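Local atomic coordinates of aldehyde Dehydrogenase (Burkholderia cenocepacia, PDB entry 4O6R), a protein that probably oxidises aldehydes to carboxylic acids with NAD or NADP as the electron acceptor. Residues A[406-411]-A[435-440]; A[385-390]-A[397-402]; A[62-67]-A[73-78]; A[169-174]-A[204-209]. All coordinates share one frame; numbering follows the deposited sequence. Where two conformers were deposited one is given.

In the fold
The four contacts form two pairs on opposite sides of the chain's centre. Along the chain the order is contact 3, contact 4, contact 2, contact 1. Contacts 3 and 4 have centres about 9 Å apart and touch through Trp64. They belong to the half of the molecule built round the eight-stranded sheet with strands 176-180 and 206-208, the part of the chain that binds AMP. Contacts 1 and 2 have centres about 13 Å apart and touch where helix 404-411 packs on strand 395-401 of the seven-stranded sheet. The centres of contacts 2 and 4 lie about 40 Å apart. The pairs therefore belong to two different sheets of the chain, and contacts 3 and 4 are on the nucleotide-binding side.

Contact 1 of 4, residues A[406-411]-A[435-440]; sequences EALAIA and ARIDAG
The backbones of helix 404-411 and of the chain leaving helix 427-436 come closest at Leu408 and Ile437, with 6.5 Å between their CA atoms. Ile437 is the first residue to leave helical geometry, so the contact sits at a helix end. Leu408 carries it. Its CG stands anti to the backbone N (chi1 180°), which puts the two methyls against Arg436 and Ile437. CD1 lies 3.7 Å from Arg436 O and 3.9 Å from Ile437 CG1. CD2 packs 3.9 Å from Arg436 CB. Arg436 meets the leucine with the base of its extended chain, and the guanidinium points off from the leucine. A turn further on, Ala411 CB adds a looser touch 4.3 Å from Ile437 CG1. No direct hydrogen bond joins the segments. A water lies 3.0 Å from Ala411 O and 2.9 Å from Asp438 O and can bridge them, though it has further acceptors in reach. Asn412 also ties in the helix end, through bonds to Arg436 O and Asp438 N. The two helices meet beside the seven-stranded sheet, where Ala411 and Ile437 both touch Ile263 of strand 261-264. Arg436 packs on Asp487 of a neighbouring subunit. The direct contact is therefore apolar, one leucine end against a helix terminus; polar links run through Asn412 and possibly the water.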
loop_
_atom_site.group_PDB
_atom_site.type_symbol
_atom_site.label_atom_id
_atom_site.label_comp_id
_atom_site.label_asym_id
_atom_site.label_seq_id
_atom_site.Cartn_x
_atom_site.Cartn_y
_atom_site.Cartn_z
ATOM N N GLU A 406 19.430 25.757 -19.389
ATOM C CA GLU A 406 20.874 25.538 -19.297
ATOM C C GLU A 406 21.256 24.846 -17.989
ATOM O O GLU A 406 22.131 23.984 -17.983
ATOM C CB GLU A 406 21.706 26.838 -19.456
ATOM C CG GLU A 406 23.204 26.535 -19.603
ATOM C CD GLU A 406 24.120 27.752 -19.713
ATOM O OE1 GLU A 406 23.701 28.864 -19.412
ATOM O OE2 GLU A 406 25.287 27.597 -20.088
ATOM N N ALA A 407 20.622 25.230 -16.884
ATOM C CA ALA A 407 20.910 24.583 -15.601
ATOM C C ALA A 407 20.575 23.106 -15.634
ATOM O O ALA A 407 21.329 22.291 -15.096
ATOM C CB ALA A 407 20.174 25.259 -14.468
ATOM N N LEU A 408 19.462 22.785 -16.296
ATOM C CA LEU A 408 19.008 21.412 -16.444
ATOM C C LEU A 408 19.953 20.637 -17.329
ATOM O O LEU A 408 20.316 19.508 -17.014
ATOM C CB LEU A 408 17.619 21.361 -17.083
ATOM C CG LEU A 408 17.041 19.968 -17.291
ATOM C CD1 LEU A 408 16.929 19.294 -15.916
ATOM C CD2 LEU A 408 15.699 20.125 -17.986
ATOM N N ALA A 409 20.339 21.247 -18.448
ATOM C CA ALA A 409 21.263 20.599 -19.370
ATOM C C ALA A 409 22.575 20.280 -18.644
ATOM O O ALA A 409 23.086 19.162 -18.742
ATOM C CB ALA A 409 21.492 21.450 -20.626
ATOM N N ILE A 410 23.104 21.230 -17.892
ATOM C CA ILE A 410 24.319 20.982 -17.114
ATOM C C ILE A 410 24.091 19.845 -16.104
ATOM O O ILE A 410 24.888 18.911 -16.035
ATOM C CB ILE A 410 24.813 22.259 -16.404
ATOM C CG1 ILE A 410 25.300 23.269 -17.432
ATOM C CG2 ILE A 410 25.923 21.971 -15.412
ATOM C CD1 ILE A 410 25.472 24.683 -16.889
ATOM N N ALA A 411 23.005 19.927 -15.345
ATOM C CA ALA A 411 22.714 18.947 -14.327
ATOM C C ALA A 411 22.777 17.546 -14.891
ATOM O O ALA A 411 23.307 16.650 -14.251
ATOM C CB ALA A 411 21.347 19.190 -13.675
ATOM N N ALA A 435 11.521 17.232 -11.166
ATOM C CA ALA A 435 10.980 16.181 -12.034
ATOM C C ALA A 435 11.914 15.832 -13.208
ATOM O O ALA A 435 11.952 14.691 -13.624
ATOM C CB ALA A 435 9.630 16.607 -12.578
ATOM N N ARG A 436 12.687 16.807 -13.685
ATOM C CA ARG A 436 13.466 16.694 -14.926
ATOM C C ARG A 436 14.930 16.328 -14.748
ATOM O O ARG A 436 15.577 15.887 -15.696
ATOM C CB ARG A 436 13.338 17.996 -15.712
ATOM C CG ARG A 436 11.931 18.169 -16.254
ATOM C CD ARG A 436 11.746 19.460 -17.005
ATOM N NE ARG A 436 10.330 19.704 -17.261
ATOM C CZ ARG A 436 9.859 20.697 -18.014
ATOM N NH1 ARG A 436 10.699 21.560 -18.587
ATOM N NH2 ARG A 436 8.546 20.833 -18.178
ATOM N N ILE A 437 15.455 16.512 -13.547
ATOM C CA ILE A 437 16.830 16.155 -13.257
ATOM C C ILE A 437 16.926 14.639 -13.150
ATOM O O ILE A 437 16.092 14.015 -12.486
ATOM C CB ILE A 437 17.326 16.829 -11.959
ATOM C CG1 ILE A 437 17.452 18.361 -12.156
ATOM C CG2 ILE A 437 18.675 16.268 -11.531
ATOM C CD1 ILE A 437 17.467 19.094 -10.846
ATOM N N ASP A 438 17.933 14.077 -13.816
ATOM C CA ASP A 438 18.233 12.649 -13.767
ATOM C C ASP A 438 18.890 12.275 -12.461
ATOM O O ASP A 438 20.106 12.416 -12.322
ATOM C CB ASP A 438 19.283 12.292 -14.830
ATOM C CG ASP A 438 18.809 12.501 -16.232
ATOM O OD1 ASP A 438 17.581 12.565 -16.479
ATOM O OD2 ASP A 438 19.713 12.562 -17.109
ATOM N N ALA A 439 18.112 11.813 -11.502
ATOM C CA ALA A 439 18.657 11.447 -10.226
ATOM C C ALA A 439 17.599 10.683 -9.452
ATOM O O ALA A 439 16.389 10.864 -9.700
ATOM C CB ALA A 439 19.066 12.694 -9.439
ATOM N N GLY A 440 18.045 9.859 -8.516
ATOM C CA GLY A 440 17.118 9.159 -7.625
ATOM C C GLY A 440 16.582 10.041 -6.505
ATOM O O GLY A 440 15.577 9.712 -5.885
HETATM O O HOH W 1 21.929 14.679 -12.443
#

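Contact 2 of 4, residues A[385-390]-A[397-402]; sequences RVAQEE and TVLRFG
Val386 and Thr397 meet within a beta-alpha-beta unit, made of strand 375-378, the short helix 385-388 and strand 395-401. Helix and strand come closest at Ala387 and Thr397, whose CA atoms are 6.0 Å apart.

One hydrogen bond crosses the contact. Thr397 OG1 donates to Val386 O at 2.8 Å. The hydroxyl sits well above the carbonyl plane, 62° out of it, and does not lie on a lone pair. Thr397 points OG1 at this carbonyl by setting it anti to its own carbonyl carbon, beside the backbone N (chi1 -57°). Lys259 NZ bonds to the same Val386 O, so two donors hold this buried oxygen.

Van der Waals contacts add to this bond. Val386 CG2 lies against the hydroxyl, 3.6 Å from Thr397 OG1, and the two side chains are roughly perpendicular. The other branch, Thr397 CG2, rests 4.1 Å from Ala387 CB. Leu399 reaches the same alanine methyl more loosely, its CD1 being 4.5 Å from Ala387 CB. Tyr343 and Ala347 of helix 334-349 also pack on Val386.

The charged pair lies within segment 385-390, Arg385 on the short helix and Glu389 just after it. Arg385 grips Glu389 side-on, one nitrogen to each carboxylate oxygen. The bond from Arg385 NE to Glu389 OE2 is fairly straight at 167°. The other, from Arg385 NH2 to Glu389 OE1, measures 2.9 Å and uses the syn lone pair of OE1.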
loop_
_atom_site.group_PDB
_atom_site.type_symbol
_atom_site.label_atom_id
_atom_site.label_comp_id
_atom_site.label_asym_id
_atom_site.label_seq_id
_atom_site.Cartn_x
_atom_site.Cartn_y
_atom_site.Cartn_z
ATOM N N ARG A 385 37.183 17.279 -17.336
ATOM C CA ARG A 385 37.351 16.103 -16.495
ATOM C C ARG A 385 36.821 16.280 -15.069
ATOM O O ARG A 385 36.096 15.413 -14.572
ATOM C CB ARG A 385 38.801 15.616 -16.480
ATOM C CG ARG A 385 39.287 15.061 -17.838
ATOM C CD ARG A 385 40.626 14.330 -17.759
ATOM N NE ARG A 385 40.545 13.192 -16.849
ATOM C CZ ARG A 385 41.567 12.591 -16.236
ATOM N NH1 ARG A 385 42.820 12.993 -16.407
ATOM N NH2 ARG A 385 41.321 11.565 -15.422
ATOM N N VAL A 386 37.151 17.390 -14.409
ATOM C CA VAL A 386 36.755 17.541 -13.009
ATOM C C VAL A 386 35.278 17.877 -12.855
ATOM O O VAL A 386 34.764 17.872 -11.740
ATOM C CB VAL A 386 37.623 18.519 -12.172
ATOM C CG1 VAL A 386 39.059 18.038 -12.093
ATOM C CG2 VAL A 386 37.511 19.951 -12.663
ATOM N N ALA A 387 34.621 18.178 -13.972
ATOM C CA ALA A 387 33.185 18.373 -14.030
ATOM C C ALA A 387 32.454 17.090 -14.398
ATOM O O ALA A 387 31.241 17.071 -14.333
ATOM C CB ALA A 387 32.858 19.462 -15.051
ATOM N N GLN A 388 33.183 16.033 -14.772
ATOM C CA GLN A 388 32.588 14.770 -15.226
ATOM C C GLN A 388 32.905 13.594 -14.313
ATOM O O GLN A 388 32.045 12.747 -14.072
ATOM C CB GLN A 388 33.052 14.420 -16.645
ATOM C CG GLN A 388 32.485 15.319 -17.715
ATOM C CD GLN A 388 30.998 15.063 -17.931
ATOM O OE1 GLN A 388 30.538 13.920 -17.930
ATOM N NE2 GLN A 388 30.247 16.116 -18.075
ATOM N N GLU A 389 34.124 13.543 -13.795
ATOM C CA GLU A 389 34.614 12.369 -13.102
ATOM C C GLU A 389 34.494 12.542 -11.600
ATOM O O GLU A 389 34.676 13.643 -11.084
ATOM C CB GLU A 389 36.076 12.118 -13.502
ATOM C CG GLU A 389 36.227 11.896 -14.993
ATOM C CD GLU A 389 37.669 11.737 -15.463
ATOM O OE1 GLU A 389 38.551 11.444 -14.639
ATOM O OE2 GLU A 389 37.913 11.907 -16.679
ATOM N N GLU A 390 34.203 11.454 -10.895
ATOM C CA GLU A 390 34.037 11.498 -9.444
ATOM C C GLU A 390 35.416 11.694 -8.807
ATOM O O GLU A 390 36.339 10.905 -9.049
ATOM C CB GLU A 390 33.328 10.213 -8.899
ATOM C CG GLU A 390 32.745 10.381 -7.479
ATOM C CD GLU A 390 31.744 9.290 -7.025
ATOM O OE1 GLU A 390 31.693 8.203 -7.679
ATOM O OE2 GLU A 390 31.011 9.518 -5.989
ATOM N N THR A 397 33.504 21.604 -8.158
ATOM C CA THR A 397 33.652 22.211 -9.461
ATOM C C THR A 397 32.483 23.150 -9.749
ATOM O O THR A 397 31.322 22.759 -9.634
ATOM C CB THR A 397 33.753 21.148 -10.546
ATOM O OG1 THR A 397 34.860 20.279 -10.238
ATOM C CG2 THR A 397 33.962 21.810 -11.922
ATOM N N VAL A 398 32.824 24.392 -10.104
ATOM C CA VAL A 398 31.836 25.434 -10.311
ATOM C C VAL A 398 31.610 25.652 -11.781
ATOM O O VAL A 398 32.577 25.786 -12.565
ATOM C CB VAL A 398 32.270 26.760 -9.701
ATOM C CG1 VAL A 398 31.126 27.776 -9.746
ATOM C CG2 VAL A 398 32.733 26.563 -8.277
ATOM N N LEU A 399 30.326 25.741 -12.125
ATOM C CA LEU A 399 29.855 26.027 -13.464
ATOM C C LEU A 399 28.768 27.112 -13.349
ATOM O O LEU A 399 28.110 27.219 -12.312
ATOM C CB LEU A 399 29.246 24.763 -14.074
ATOM C CG LEU A 399 30.182 23.560 -14.267
ATOM C CD1 LEU A 399 29.418 22.273 -14.433
ATOM C CD2 LEU A 399 31.101 23.810 -15.436
ATOM N N ARG A 400 28.604 27.923 -14.390
ATOM C CA ARG A 400 27.615 28.986 -14.392
ATOM C C ARG A 400 26.568 28.747 -15.483
ATOM O O ARG A 400 26.847 28.065 -16.467
ATOM C CB ARG A 400 28.296 30.343 -14.634
ATOM C CG ARG A 400 29.294 30.689 -13.549
ATOM C CD ARG A 400 29.917 32.035 -13.796
ATOM N NE ARG A 400 31.011 32.299 -12.888
ATOM C CZ ARG A 400 31.291 33.499 -12.409
ATOM N NH1 ARG A 400 30.536 34.547 -12.727
ATOM N NH2 ARG A 400 32.302 33.632 -11.564
ATOM N N PHE A 401 25.390 29.336 -15.299
ATOM C CA PHE A 401 24.296 29.239 -16.261
ATOM C C PHE A 401 23.451 30.479 -16.272
ATOM O O PHE A 401 23.531 31.304 -15.360
ATOM C CB PHE A 401 23.402 28.028 -15.945
ATOM C CG PHE A 401 22.565 28.183 -14.689
ATOM C CD1 PHE A 401 23.112 27.919 -13.442
ATOM C CD2 PHE A 401 21.249 28.630 -14.747
ATOM C CE1 PHE A 401 22.355 28.044 -12.283
ATOM C CE2 PHE A 401 20.484 28.753 -13.600
ATOM C CZ PHE A 401 21.040 28.461 -12.360
ATOM N N GLY A 402 22.626 30.593 -17.313
ATOM C CA GLY A 402 21.798 31.772 -17.536
ATOM C C GLY A 402 20.297 31.578 -17.727
ATOM O O GLY A 402 19.578 32.569 -17.670
#

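Contact 3 of 4, residues A[62-67]-A[73-78]; sequences PAWSAM and GRLLLR
Trp64 and Met67 meet Leu75 where two consecutive helices, 47-66 and 69-85, are joined by a short turn. The nearest CA atoms, of Met67 and Gly73, are still 10.0 Å apart, so long side chains must bridge the gap. Trp64 comes first in the chain. Its CG is anti to the backbone N (chi1 -178°), which carries the indole across toward the second helix. The ring offers its edge, not a face. Leu75 CD1 lies near the ring plane, 3.5 Å from Trp64 CZ3 and 3.7 Å from Trp64 CH2. The indole and the leucine run alongside one another, pointing opposite ways. Pro202 also packs on the indole, and Phe201 of the same loop lies on Leu75.

Ala66 follows, and its O accepts a hydrogen bond from Thr136 OG1 of a neighbouring subunit. Met67, just past the helix, also points toward the second segment. Its chain is extended through chi1 and chi2. No hydrogen bond crosses between the segments, so the two helices are joined here by apolar contact. The same leucine methyl serves both partners: Met67 SD rests 4.2 Å from Leu75 CD1.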
loop_
_atom_site.group_PDB
_atom_site.type_symbol
_atom_site.label_atom_id
_atom_site.label_comp_id
_atom_site.label_asym_id
_atom_site.label_seq_id
_atom_site.Cartn_x
_atom_site.Cartn_y
_atom_site.Cartn_z
ATOM N N PRO A 62 16.797 -20.928 8.412
ATOM C CA PRO A 62 15.461 -21.441 8.711
ATOM C C PRO A 62 14.876 -20.911 10.032
ATOM O O PRO A 62 13.765 -20.434 10.041
ATOM C CB PRO A 62 15.665 -22.960 8.741
ATOM C CG PRO A 62 16.806 -23.220 7.822
ATOM C CD PRO A 62 17.721 -22.011 8.029
ATOM N N ALA A 63 15.635 -20.954 11.121
ATOM C CA ALA A 63 15.159 -20.440 12.410
ATOM C C ALA A 63 15.040 -18.913 12.466
ATOM O O ALA A 63 14.216 -18.373 13.209
ATOM C CB ALA A 63 16.072 -20.915 13.521
ATOM N N TRP A 64 15.876 -18.209 11.712
ATOM C CA TRP A 64 15.776 -16.752 11.665
ATOM C C TRP A 64 14.551 -16.285 10.883
ATOM O O TRP A 64 13.795 -15.415 11.337
ATOM C CB TRP A 64 17.066 -16.160 11.089
ATOM C CG TRP A 64 17.080 -14.682 11.040
ATOM C CD1 TRP A 64 17.083 -13.916 9.906
ATOM C CD2 TRP A 64 17.114 -13.785 12.137
ATOM N NE1 TRP A 64 17.099 -12.599 10.233
ATOM C CE2 TRP A 64 17.125 -12.480 11.601
ATOM C CE3 TRP A 64 17.129 -13.944 13.532
ATOM C CZ2 TRP A 64 17.150 -11.343 12.402
ATOM C CZ3 TRP A 64 17.163 -12.797 14.339
ATOM C CH2 TRP A 64 17.181 -11.523 13.770
ATOM N N SER A 65 14.341 -16.873 9.713
ATOM C CA SER A 65 13.168 -16.544 8.933
ATOM C C SER A 65 11.885 -17.023 9.655
ATOM O O SER A 65 10.838 -16.383 9.516
ATOM C CB SER A 65 13.274 -17.121 7.519
ATOM O OG SER A 65 13.445 -18.538 7.517
ATOM N N ALA A 66 11.958 -18.103 10.440
ATOM C CA ALA A 66 10.761 -18.604 11.145
ATOM C C ALA A 66 10.401 -17.813 12.389
ATOM O O ALA A 66 9.273 -17.913 12.856
ATOM C CB ALA A 66 10.910 -20.057 11.542
ATOM N N MET A 67 11.361 -17.093 12.946
ATOM C CA MET A 67 11.127 -16.230 14.094
ATOM C C MET A 67 10.039 -15.221 13.701
ATOM O O MET A 67 10.078 -14.679 12.580
ATOM C CB MET A 67 12.429 -15.498 14.451
ATOM C CG MET A 67 12.360 -14.641 15.695
ATOM S SD MET A 67 13.923 -13.804 16.062
ATOM C CE MET A 67 14.913 -15.259 16.347
ATOM N N GLY A 73 12.374 -7.808 14.884
ATOM C CA GLY A 73 12.252 -6.372 15.146
ATOM C C GLY A 73 12.811 -5.966 16.512
ATOM O O GLY A 73 13.561 -4.981 16.635
ATOM N N ARG A 74 12.417 -6.706 17.536
ATOM C CA ARG A 74 12.855 -6.410 18.918
ATOM C C ARG A 74 14.396 -6.415 19.039
ATOM O O ARG A 74 14.999 -5.567 19.739
ATOM C CB ARG A 74 12.197 -7.403 19.892
ATOM C CG ARG A 74 12.568 -7.217 21.357
ATOM C CD ARG A 74 11.978 -5.916 21.896
ATOM N NE ARG A 74 11.915 -5.856 23.366
ATOM C CZ ARG A 74 11.107 -6.613 24.120
ATOM N NH1 ARG A 74 10.290 -7.522 23.563
ATOM N NH2 ARG A 74 11.120 -6.481 25.429
ATOM N N LEU A 75 15.037 -7.336 18.327
ATOM C CA LEU A 75 16.484 -7.416 18.352
ATOM C C LEU A 75 17.130 -6.165 17.735
ATOM O O LEU A 75 18.100 -5.633 18.280
ATOM C CB LEU A 75 16.981 -8.684 17.678
ATOM C CG LEU A 75 16.801 -9.981 18.451
ATOM C CD1 LEU A 75 16.914 -11.145 17.465
ATOM C CD2 LEU A 75 17.853 -10.072 19.553
ATOM N N LEU A 76 16.595 -5.708 16.614
ATOM C CA LEU A 76 17.061 -4.488 15.993
ATOM C C LEU A 76 16.811 -3.273 16.909
ATOM O O LEU A 76 17.642 -2.359 16.981
ATOM C CB LEU A 76 16.401 -4.300 14.608
ATOM C CG LEU A 76 16.793 -5.346 13.543
ATOM C CD1 LEU A 76 15.797 -5.377 12.386
ATOM C CD2 LEU A 76 18.176 -5.047 13.012
ATOM N N LEU A 77 15.656 -3.241 17.578
ATOM C CA LEU A 77 15.365 -2.176 18.524
ATOM C C LEU A 77 16.397 -2.150 19.655
ATOM O O LEU A 77 16.893 -1.071 20.033
ATOM C CB LEU A 77 13.957 -2.303 19.108
ATOM C CG LEU A 77 12.805 -2.092 18.123
ATOM C CD1 LEU A 77 11.471 -2.289 18.846
ATOM C CD2 LEU A 77 12.847 -0.703 17.509
ATOM N N ARG A 78 16.677 -3.312 20.232
ATOM C CA ARG A 78 17.708 -3.404 21.255
ATOM C C ARG A 78 19.076 -2.973 20.744
ATOM O O ARG A 78 19.836 -2.369 21.498
ATOM C CB ARG A 78 17.868 -4.835 21.780
ATOM C CG ARG A 78 16.848 -5.266 22.803
ATOM C CD ARG A 78 17.108 -6.730 23.162
ATOM N NE ARG A 78 15.924 -7.331 23.705
ATOM C CZ ARG A 78 15.450 -7.101 24.917
ATOM N NH1 ARG A 78 16.068 -6.267 25.739
ATOM N NH2 ARG A 78 14.336 -7.714 25.311
#

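Contact 4 of 4, residues A[169-174]-A[204-209]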
loop_
_atom_site.group_PDB
_atom_site.type_symbol
_atom_site.label_atom_id
_atom_site.label_comp_id
_atom_site.label_asym_id
_atom_site.label_seq_id
_atom_site.Cartn_x
_atom_site.Cartn_y
_atom_site.Cartn_z
ATOM N N PRO A 169 17.395 -3.464 6.803
ATOM C CA PRO A 169 16.330 -4.087 6.058
ATOM C C PRO A 169 16.544 -5.573 5.839
ATOM O O PRO A 169 15.576 -6.321 5.880
ATOM C CB PRO A 169 16.313 -3.312 4.727
ATOM C CG PRO A 169 17.637 -2.675 4.599
ATOM C CD PRO A 169 18.064 -2.406 6.018
ATOM N N ALA A 170 17.773 -6.000 5.592
ATOM C CA ALA A 170 18.031 -7.417 5.289
ATOM C C ALA A 170 17.561 -8.294 6.443
ATOM O O ALA A 170 16.881 -9.315 6.233
ATOM C CB ALA A 170 19.507 -7.642 5.014
ATOM N N LEU A 171 17.905 -7.861 7.664
ATOM C CA LEU A 171 17.634 -8.630 8.874
ATOM C C LEU A 171 16.174 -8.541 9.232
ATOM O O LEU A 171 15.547 -9.557 9.552
ATOM C CB LEU A 171 18.491 -8.126 10.031
ATOM C CG LEU A 171 19.966 -8.487 9.920
ATOM C CD1 LEU A 171 20.778 -7.780 11.014
ATOM C CD2 LEU A 171 20.160 -9.997 9.970
ATOM N N ALA A 172 15.627 -7.340 9.144
ATOM C CA ALA A 172 14.213 -7.118 9.436
ATOM C C ALA A 172 13.352 -8.023 8.583
ATOM O O ALA A 172 12.398 -8.619 9.077
ATOM C CB ALA A 172 13.827 -5.677 9.210
ATOM N N ALA A 173 13.734 -8.168 7.320
ATOM C CA ALA A 173 12.978 -8.973 6.357
ATOM C C ALA A 173 13.143 -10.473 6.513
ATOM O O ALA A 173 12.442 -11.213 5.844
ATOM C CB ALA A 173 13.343 -8.579 4.952
ATOM N N GLY A 174 14.004 -10.928 7.429
ATOM C CA GLY A 174 14.206 -12.333 7.648
ATOM C C GLY A 174 15.342 -13.020 6.899
ATOM O O GLY A 174 15.400 -14.243 6.883
ATOM N N GLY A 204 25.262 -17.070 13.523
ATOM C CA GLY A 204 25.155 -17.305 12.089
ATOM C C GLY A 204 24.282 -16.323 11.372
ATOM O O GLY A 204 24.302 -16.262 10.149
ATOM N N VAL A 205 23.499 -15.559 12.115
ATOM C CA VAL A 205 22.551 -14.639 11.485
ATOM C C VAL A 205 23.299 -13.479 10.813
ATOM O O VAL A 205 22.906 -13.049 9.733
ATOM C CB VAL A 205 21.498 -14.143 12.495
ATOM C CG1 VAL A 205 20.608 -13.024 11.929
ATOM C CG2 VAL A 205 20.619 -15.302 12.885
ATOM N N VAL A 206 24.380 -13.016 11.439
ATOM C CA VAL A 206 25.219 -11.943 10.882
ATOM C C VAL A 206 26.665 -12.408 10.947
ATOM O O VAL A 206 27.165 -12.762 12.035
ATOM C CB VAL A 206 25.092 -10.629 11.675
ATOM C CG1 VAL A 206 26.045 -9.554 11.146
ATOM C CG2 VAL A 206 23.664 -10.135 11.602
ATOM N N ASN A 207 27.324 -12.404 9.792
ATOM C CA ASN A 207 28.719 -12.771 9.699
ATOM C C ASN A 207 29.505 -11.659 9.006
ATOM O O ASN A 207 29.106 -11.177 7.936
ATOM C CB ASN A 207 28.871 -14.082 8.956
ATOM C CG ASN A 207 27.933 -15.137 9.476
ATOM O OD1 ASN A 207 28.287 -15.892 10.370
ATOM N ND2 ASN A 207 26.714 -15.165 8.956
ATOM N N ILE A 208 30.594 -11.241 9.629
ATOM C CA ILE A 208 31.444 -10.167 9.107
ATOM C C ILE A 208 32.790 -10.714 8.637
ATOM O O ILE A 208 33.515 -11.354 9.413
ATOM C CB ILE A 208 31.700 -9.078 10.165
ATOM C CG1 ILE A 208 30.394 -8.683 10.853
ATOM C CG2 ILE A 208 32.363 -7.858 9.542
ATOM C CD1 ILE A 208 29.376 -8.031 9.948
ATOM N N VAL A 209 33.134 -10.429 7.381
ATOM C CA VAL A 209 34.351 -10.984 6.773
ATOM C C VAL A 209 35.177 -9.902 6.056
ATOM O O VAL A 209 35.231 -9.850 4.841
ATOM C CB VAL A 209 34.012 -12.158 5.859
ATOM C CG1 VAL A 209 33.570 -13.348 6.703
ATOM C CG2 VAL A 209 32.922 -11.794 4.883
#
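Leu171 packs on Val205 and Val206 where helix 159-172 covers the loop residue Val205 and the first residue of strand 206-208, Val206, in the Rossmann-like nucleotide-binding part of the fold. The nearest CA atoms, of Leu171 and Val205, are 8.2 Å apart, and the side chains fill the distance.

Leu171 uses both of its methyls. Its CG is anti to the carbonyl carbon (chi1 -72°), and the isobutyl end reaches the two valines. CD2 lies 3.6 Å from Val205 CG1, while CD1 lies 3.8 Å from Val206 CG2. CD2 also approaches Val206 CG2, at 3.9 Å, so this valine methyl touches both branches of the leucine. The valines share nearly the same chi1, 172° for Val205 and 176° for Val206, yet they present different branches, CG1 from Val205 and CG2 from Val206. All three residues are buried, and Met196 of helix 187-199 also packs on Leu171.

The side chain of Val206 is about 10 Å from that of Val154, which binds AMP. The helix closes at Gly174 in a Schellman motif with positive phi. On the strand side, Asn207 folds back on the preceding turn. Its ND2 donates to Gly204 O at 2.9 Å, from above the carbonyl plane.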